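Local coordinates for Lactamase_B domain-containing protein (Bacillus lehensis G1, PDB 7EV5), which probably works as a dizinc hydrolase of the metallo-beta-lactamase fold, combining B3 beta-lactamase and glyoxalase II character, at residues His54-His59 with Arg81-Asp86; Pro87-Ser92 with Asp161-Asp166. All coordinates share one frame; numbering follows the deposited sequence. Where two conformers were deposited one is given.

Interaction 1: His54-His59 with Arg81-Asp86; sequences HAHFDH and RHWLED. With ZN (zinc ion), chain B; ZN (zinc ion), chain C.
The HxHxDH zinc-binding loop of the metallo-beta-lactamase fold, His54-His59, is backed by the loop Arg81-Asp86 through Ala55, His56, Trp83 and Leu84, all four buried. Ala55 faces the second loop: its CB touches Trp83 CB at 3.7 Å and is met as well by the CD2 branch of Leu84. Ala55 and Leu84 both also pack on Leu76 of strand 74-77. The Trp83 indole runs alongside the His56 ring, pointing the same way. Its six-membered ring is inclined by 26° to the imidazole but slid so far along it, with centroids 5.6 Å apart, that the rings barely overlap. Their closest atoms are His56 CD2 and Trp83 CZ3, 3.6 Å apart. The indole, nearest CD2 and NE2 and not the metal-binding ND1, is a second-shell neighbour of a zinc ligand. With CG beside its backbone N (chi1 -82°), the ring of His56 swings back to Trp83 although its CB leads away, and ND1 binds the first zinc ion at 2.1 Å, joined there by His54 NE2, His131 and a water. That same water reaches the second zinc ion and donates a hydrogen bond to Asp58 OD1, 2.8 Å away. The second ion is bound by Asp58 OD2, His59 NE2, His191 and Asp150, which belongs to both sites. His54 CE1 covers one face of the His59 ring, while Asp28 accepts from His59 ND1.

Interaction 2: Pro87-Ser92 with Asp161-Asp166; sequences PALNGS and DLRGGD
Van der Waals contact between Leu89 and Arg163 joins the loop Pro87-Ser92 to the loop Asp161-Asp166 at the protein surface. Leu89 CD2 sits over the centre of one face of the Arg163 guanidinium, 3.6 Å above its plane, and lies 3.7 Å from Arg163 CZ. The arginine chain starts extended, with CG anti to the backbone N (chi1 176°), then bends at chi3 (-55°), which turns the guanidinium across the leucine end. This is one of two modelled conformers of Arg163.

Two polar approaches accompany this packing. Arg163 NH2 comes within 2.9 Å of Ala88 O, and the longer approach of Arg163 NE to Leu89 O is 3.4 Å. Both carbonyls belong to the loop that leads into helix 92-96, and their partial negative charge would probably favour the cation beside them. The loop Pro87-Ser92 follows strand 74-77 of one mixed sheet and Asp161-Asp166 follows the hairpin 152-157 beyond the other, so the contact joins the two halves of the alpha-beta/beta-alpha sandwich.

Hydrogen bonds within and next to each loop set its local shape. A type II beta turn, Leu162 to Gly165, carries Arg163 at its second position and is closed by Gly165 N to Leu162 O, while Gly164 takes the positive phi of its third position. Asp166 is the N-cap residue of helix 167-178, with a weak hydrogen bond from Leu169 N to its OD1. Gly91 is the N-cap of helix 92-96, and the Asx turn of Asn90 spans it to end at Ser92 N. Asn90 OD1 is gripped twice in its carbonyl plane: by Ser92 N at 3.0 Å, with an N-H...O angle of 158°, and by Ser92 OG at 2.8 Å, the hydroxyl donating onto a lone pair. Asn90 ND2 donates beyond the segment, to Ile100 O.

How the interactions relate
Interactions 1 and 2 follow one another along the chain, and their centres lie about 9 Å apart. Asn90 joins them: its ND2 probably donates to Trp83 O at 2.9 Å, its backbone O probably accepts from Phe57 N at 3.0 Å, and its CB packs on Ala55 O. Phe57 CD2 also touches Gly91 C, so the zinc-binding loop 54-59 rests on both parts of the single loop 81-92. Interaction 1 holds ligands of both zinc ions, whereas interaction 2 lies farther out: by nearest atoms, the Arg163 side chain is about 6 Å from that of His56 and about 10 Å from a zinc ion. Leu162 also reaches the His56 side chain.

Interaction 1: His54-His59 with Arg81-Asp86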
loop_
_atom_site.group_PDB
_atom_site.type_symbol
_atom_site.label_atom_id
_atom_site.label_comp_id
_atom_site.label_asym_id
_atom_site.label_seq_id
_atom_site.Cartn_x
_atom_site.Cartn_y
_atom_site.Cartn_z
ATOM N N HIS A 54 -1.566 4.302 -0.739
ATOM C CA HIS A 54 -2.503 5.414 -0.668
ATOM C C HIS A 54 -2.550 5.891 0.776
ATOM O O HIS A 54 -1.951 5.277 1.669
ATOM C CB HIS A 54 -3.892 5.086 -1.258
ATOM C CG HIS A 54 -4.702 4.055 -0.509
ATOM N ND1 HIS A 54 -4.257 2.777 -0.247
ATOM C CD2 HIS A 54 -5.976 4.107 -0.051
ATOM C CE1 HIS A 54 -5.217 2.093 0.355
ATOM N NE2 HIS A 54 -6.265 2.883 0.503
ATOM N N ALA A 55 -3.278 6.985 1.003
ATOM C CA ALA A 55 -3.214 7.689 2.276
ATOM C C ALA A 55 -4.503 7.611 3.076
ATOM O O ALA A 55 -4.733 8.451 3.953
ATOM C CB ALA A 55 -2.764 9.138 2.093
ATOM N N HIS A 56 -5.339 6.611 2.820
ATOM C CA HIS A 56 -6.442 6.371 3.742
ATOM C C HIS A 56 -5.898 6.105 5.140
ATOM O O HIS A 56 -4.817 5.532 5.315
ATOM C CB HIS A 56 -7.281 5.176 3.288
ATOM C CG HIS A 56 -8.281 5.513 2.234
ATOM N ND1 HIS A 56 -8.740 4.585 1.328
ATOM C CD2 HIS A 56 -8.919 6.671 1.945
ATOM C CE1 HIS A 56 -9.623 5.151 0.527
ATOM N NE2 HIS A 56 -9.745 6.418 0.875
ATOM N N PHE A 57 -6.681 6.522 6.140
ATOM C CA PHE A 57 -6.229 6.479 7.534
ATOM C C PHE A 57 -5.735 5.092 7.948
ATOM O O PHE A 57 -4.809 4.974 8.762
ATOM C CB PHE A 57 -7.359 6.943 8.464
ATOM C CG PHE A 57 -8.474 5.934 8.611
ATOM C CD1 PHE A 57 -8.497 5.037 9.680
ATOM C CD2 PHE A 57 -9.489 5.868 7.666
ATOM C CE1 PHE A 57 -9.518 4.107 9.800
ATOM C CE2 PHE A 57 -10.513 4.937 7.779
ATOM C CZ PHE A 57 -10.527 4.051 8.847
ATOM N N ASP A 58 -6.366 4.029 7.444
ATOM C CA ASP A 58 -6.028 2.682 7.878
ATOM C C ASP A 58 -4.700 2.202 7.318
ATOM O O ASP A 58 -4.230 1.128 7.702
ATOM C CB ASP A 58 -7.170 1.703 7.549
ATOM C CG ASP A 58 -7.492 1.641 6.061
ATOM O OD1 ASP A 58 -7.814 2.706 5.480
ATOM O OD2 ASP A 58 -7.447 0.515 5.506
ATOM N N HIS A 59 -4.080 2.982 6.436
ATOM C CA HIS A 59 -2.772 2.662 5.887
ATOM C C HIS A 59 -1.656 3.542 6.423
ATOM O O HIS A 59 -0.492 3.311 6.069
ATOM C CB HIS A 59 -2.816 2.729 4.347
ATOM C CG HIS A 59 -3.780 1.750 3.755
ATOM N ND1 HIS A 59 -3.389 0.638 3.037
ATOM C CD2 HIS A 59 -5.127 1.687 3.842
ATOM C CE1 HIS A 59 -4.461 -0.060 2.698
ATOM N NE2 HIS A 59 -5.528 0.548 3.187
ATOM N N ARG A 81 -1.352 14.151 -1.418
ATOM C CA ARG A 81 -0.357 14.762 -0.539
ATOM C C ARG A 81 -0.979 15.477 0.654
ATOM O O ARG A 81 -0.371 15.517 1.729
ATOM C CB ARG A 81 0.542 15.712 -1.339
ATOM C CG ARG A 81 -0.134 16.976 -1.882
ATOM C CD ARG A 81 0.903 17.878 -2.594
ATOM N NE ARG A 81 0.294 18.985 -3.328
ATOM C CZ ARG A 81 0.135 20.215 -2.852
ATOM N NH1 ARG A 81 0.522 20.517 -1.616
ATOM N NH2 ARG A 81 -0.429 21.140 -3.619
ATOM N N HIS A 82 -2.181 16.040 0.495
ATOM C CA HIS A 82 -2.852 16.702 1.606
ATOM C C HIS A 82 -3.532 15.729 2.556
ATOM O O HIS A 82 -3.962 16.147 3.637
ATOM C CB HIS A 82 -3.932 17.657 1.086
ATOM C CG HIS A 82 -3.406 18.767 0.232
ATOM N ND1 HIS A 82 -2.480 19.681 0.687
ATOM C CD2 HIS A 82 -3.675 19.107 -1.050
ATOM C CE1 HIS A 82 -2.203 20.538 -0.279
ATOM N NE2 HIS A 82 -2.916 20.214 -1.342
ATOM N N TRP A 83 -3.652 14.456 2.185
ATOM C CA TRP A 83 -4.462 13.537 2.975
ATOM C C TRP A 83 -3.782 13.101 4.264
ATOM O O TRP A 83 -4.471 12.750 5.227
ATOM C CB TRP A 83 -4.786 12.287 2.158
ATOM C CG TRP A 83 -5.793 12.508 1.077
ATOM C CD1 TRP A 83 -6.088 13.680 0.442
ATOM C CD2 TRP A 83 -6.628 11.514 0.495
ATOM N NE1 TRP A 83 -7.067 13.475 -0.505
ATOM C CE2 TRP A 83 -7.426 12.151 -0.484
ATOM C CE3 TRP A 83 -6.791 10.150 0.718
ATOM C CZ2 TRP A 83 -8.369 11.455 -1.250
ATOM C CZ3 TRP A 83 -7.731 9.461 -0.043
ATOM C CH2 TRP A 83 -8.506 10.122 -1.016
ATOM N N LEU A 84 -2.447 13.088 4.310
ATOM C CA LEU A 84 -1.757 12.576 5.489
ATOM C C LEU A 84 -2.112 13.385 6.728
ATOM O O LEU A 84 -2.320 12.826 7.811
ATOM C CB LEU A 84 -0.246 12.620 5.265
ATOM C CG LEU A 84 0.303 11.633 4.235
ATOM C CD1 LEU A 84 1.810 11.837 4.132
ATOM C CD2 LEU A 84 -0.032 10.181 4.571
ATOM N N GLU A 85 -2.188 14.701 6.584
ATOM C CA GLU A 85 -2.318 15.595 7.720
ATOM C C GLU A 85 -3.730 16.110 7.911
ATOM O O GLU A 85 -3.965 16.894 8.836
ATOM C CB GLU A 85 -1.369 16.782 7.539
ATOM C CG GLU A 85 0.097 16.405 7.602
ATOM C CD GLU A 85 0.987 17.488 7.050
ATOM O OE1 GLU A 85 1.061 17.616 5.816
ATOM O OE2 GLU A 85 1.601 18.220 7.854
ATOM N N ASP A 86 -4.666 15.711 7.057
ATOM C CA ASP A 86 -6.036 16.223 7.099
ATOM C C ASP A 86 -7.002 15.070 7.336
ATOM O O ASP A 86 -7.299 14.293 6.406
ATOM C CB ASP A 86 -6.363 16.967 5.808
ATOM C CG ASP A 86 -7.635 17.780 5.903
ATOM O OD1 ASP A 86 -8.484 17.447 6.752
ATOM O OD2 ASP A 86 -7.778 18.749 5.121
HETATM ZN ZN ZN B . -8.187 2.548 1.180
HETATM ZN ZN ZN C . -7.515 0.020 3.216
HETATM O O HOH W 1 -8.443 1.771 2.935
#

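Interaction 2: Pro87-Ser92 with Asp161-Asp166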
loop_
_atom_site.group_PDB
_atom_site.type_symbol
_atom_site.label_atom_id
_atom_site.label_comp_id
_atom_site.label_asym_id
_atom_site.label_seq_id
_atom_site.Cartn_x
_atom_site.Cartn_y
_atom_site.Cartn_z
ATOM N N PRO A 87 -7.538 14.937 8.556
ATOM C CA PRO A 87 -8.440 13.817 8.858
ATOM C C PRO A 87 -9.784 13.926 8.173
ATOM O O PRO A 87 -10.506 12.926 8.116
ATOM C CB PRO A 87 -8.588 13.893 10.381
ATOM C CG PRO A 87 -8.468 15.367 10.676
ATOM C CD PRO A 87 -7.493 15.931 9.650
ATOM N N ALA A 88 -10.140 15.104 7.663
ATOM C CA ALA A 88 -11.351 15.256 6.863
ATOM C C ALA A 88 -11.195 14.707 5.454
ATOM O O ALA A 88 -12.201 14.508 4.764
ATOM C CB ALA A 88 -11.761 16.727 6.787
ATOM N N LEU A 89 -9.964 14.476 5.003
ATOM C CA LEU A 89 -9.724 13.960 3.662
ATOM C C LEU A 89 -9.377 12.481 3.646
ATOM O O LEU A 89 -9.691 11.791 2.667
ATOM C CB LEU A 89 -8.584 14.738 2.991
ATOM C CG LEU A 89 -8.795 16.244 2.836
ATOM C CD1 LEU A 89 -7.555 16.879 2.255
ATOM C CD2 LEU A 89 -9.992 16.517 1.940
ATOM N N ASN A 90 -8.738 11.970 4.700
ATOM C CA ASN A 90 -8.201 10.616 4.658
ATOM C C ASN A 90 -9.173 9.554 5.147
ATOM O O ASN A 90 -8.791 8.386 5.225
ATOM C CB ASN A 90 -6.839 10.513 5.368
ATOM C CG ASN A 90 -6.909 10.779 6.875
ATOM O OD1 ASN A 90 -7.906 10.475 7.537
ATOM N ND2 ASN A 90 -5.828 11.332 7.419
ATOM N N GLY A 91 -10.409 9.932 5.474
ATOM C CA GLY A 91 -11.424 8.993 5.900
ATOM C C GLY A 91 -11.559 8.794 7.403
ATOM O O GLY A 91 -12.557 8.211 7.837
ATOM N N SER A 92 -10.605 9.243 8.220
ATOM C CA SER A 92 -10.667 8.878 9.634
ATOM C C SER A 92 -11.882 9.505 10.304
ATOM O O SER A 92 -12.638 8.819 10.999
ATOM C CB SER A 92 -9.397 9.275 10.391
ATOM O OG SER A 92 -8.988 10.599 10.096
ATOM N N ASP A 161 -16.736 3.955 -3.005
ATOM C CA ASP A 161 -17.688 4.885 -2.420
ATOM C C ASP A 161 -17.042 5.946 -1.530
ATOM O O ASP A 161 -17.763 6.718 -0.890
ATOM C CB ASP A 161 -18.754 4.120 -1.628
ATOM C CG ASP A 161 -18.160 3.222 -0.544
ATOM O OD1 ASP A 161 -16.976 2.845 -0.643
ATOM O OD2 ASP A 161 -18.890 2.887 0.415
ATOM N N LEU A 162 -15.710 6.007 -1.468
ATOM C CA LEU A 162 -15.025 6.974 -0.619
ATOM C C LEU A 162 -14.612 8.216 -1.424
ATOM O O LEU A 162 -15.004 8.387 -2.583
ATOM C CB LEU A 162 -13.882 6.296 0.142
ATOM C CG LEU A 162 -14.236 5.023 0.912
ATOM C CD1 LEU A 162 -13.015 4.427 1.633
ATOM C CD2 LEU A 162 -15.370 5.281 1.893
ATOM N N ARG A 163 -13.819 9.094 -0.809
ATOM C CA ARG A 163 -13.441 10.351 -1.449
ATOM C C ARG A 163 -12.718 10.096 -2.769
ATOM O O ARG A 163 -11.677 9.430 -2.814
ATOM C CB ARG A 163 -12.560 11.165 -0.500
ATOM C CG ARG A 163 -12.032 12.464 -1.097
ATOM C CD ARG A 163 -11.301 13.302 -0.045
ATOM N NE ARG A 163 -12.150 13.561 1.119
ATOM C CZ ARG A 163 -13.003 14.574 1.204
ATOM N NH1 ARG A 163 -13.106 15.437 0.200
ATOM N NH2 ARG A 163 -13.749 14.731 2.290
ATOM N N GLY A 164 -13.269 10.639 -3.852
ATOM C CA GLY A 164 -12.660 10.428 -5.150
ATOM C C GLY A 164 -12.844 9.042 -5.722
ATOM O O GLY A 164 -12.239 8.728 -6.751
ATOM N N GLY A 165 -13.657 8.196 -5.098
ATOM C CA GLY A 165 -13.881 6.867 -5.636
ATOM C C GLY A 165 -14.586 6.900 -6.978
ATOM O O GLY A 165 -15.421 7.761 -7.249
ATOM N N ASP A 166 -14.224 5.948 -7.836
ATOM C CA ASP A 166 -14.774 5.887 -9.191
ATOM C C ASP A 166 -14.657 4.443 -9.652
ATOM O O ASP A 166 -13.559 3.992 -9.998
ATOM C CB ASP A 166 -14.001 6.821 -10.111
ATOM C CG ASP A 166 -14.537 6.824 -11.538
ATOM O OD1 ASP A 166 -15.314 5.917 -11.899
ATOM O OD2 ASP A 166 -14.168 7.743 -12.286
#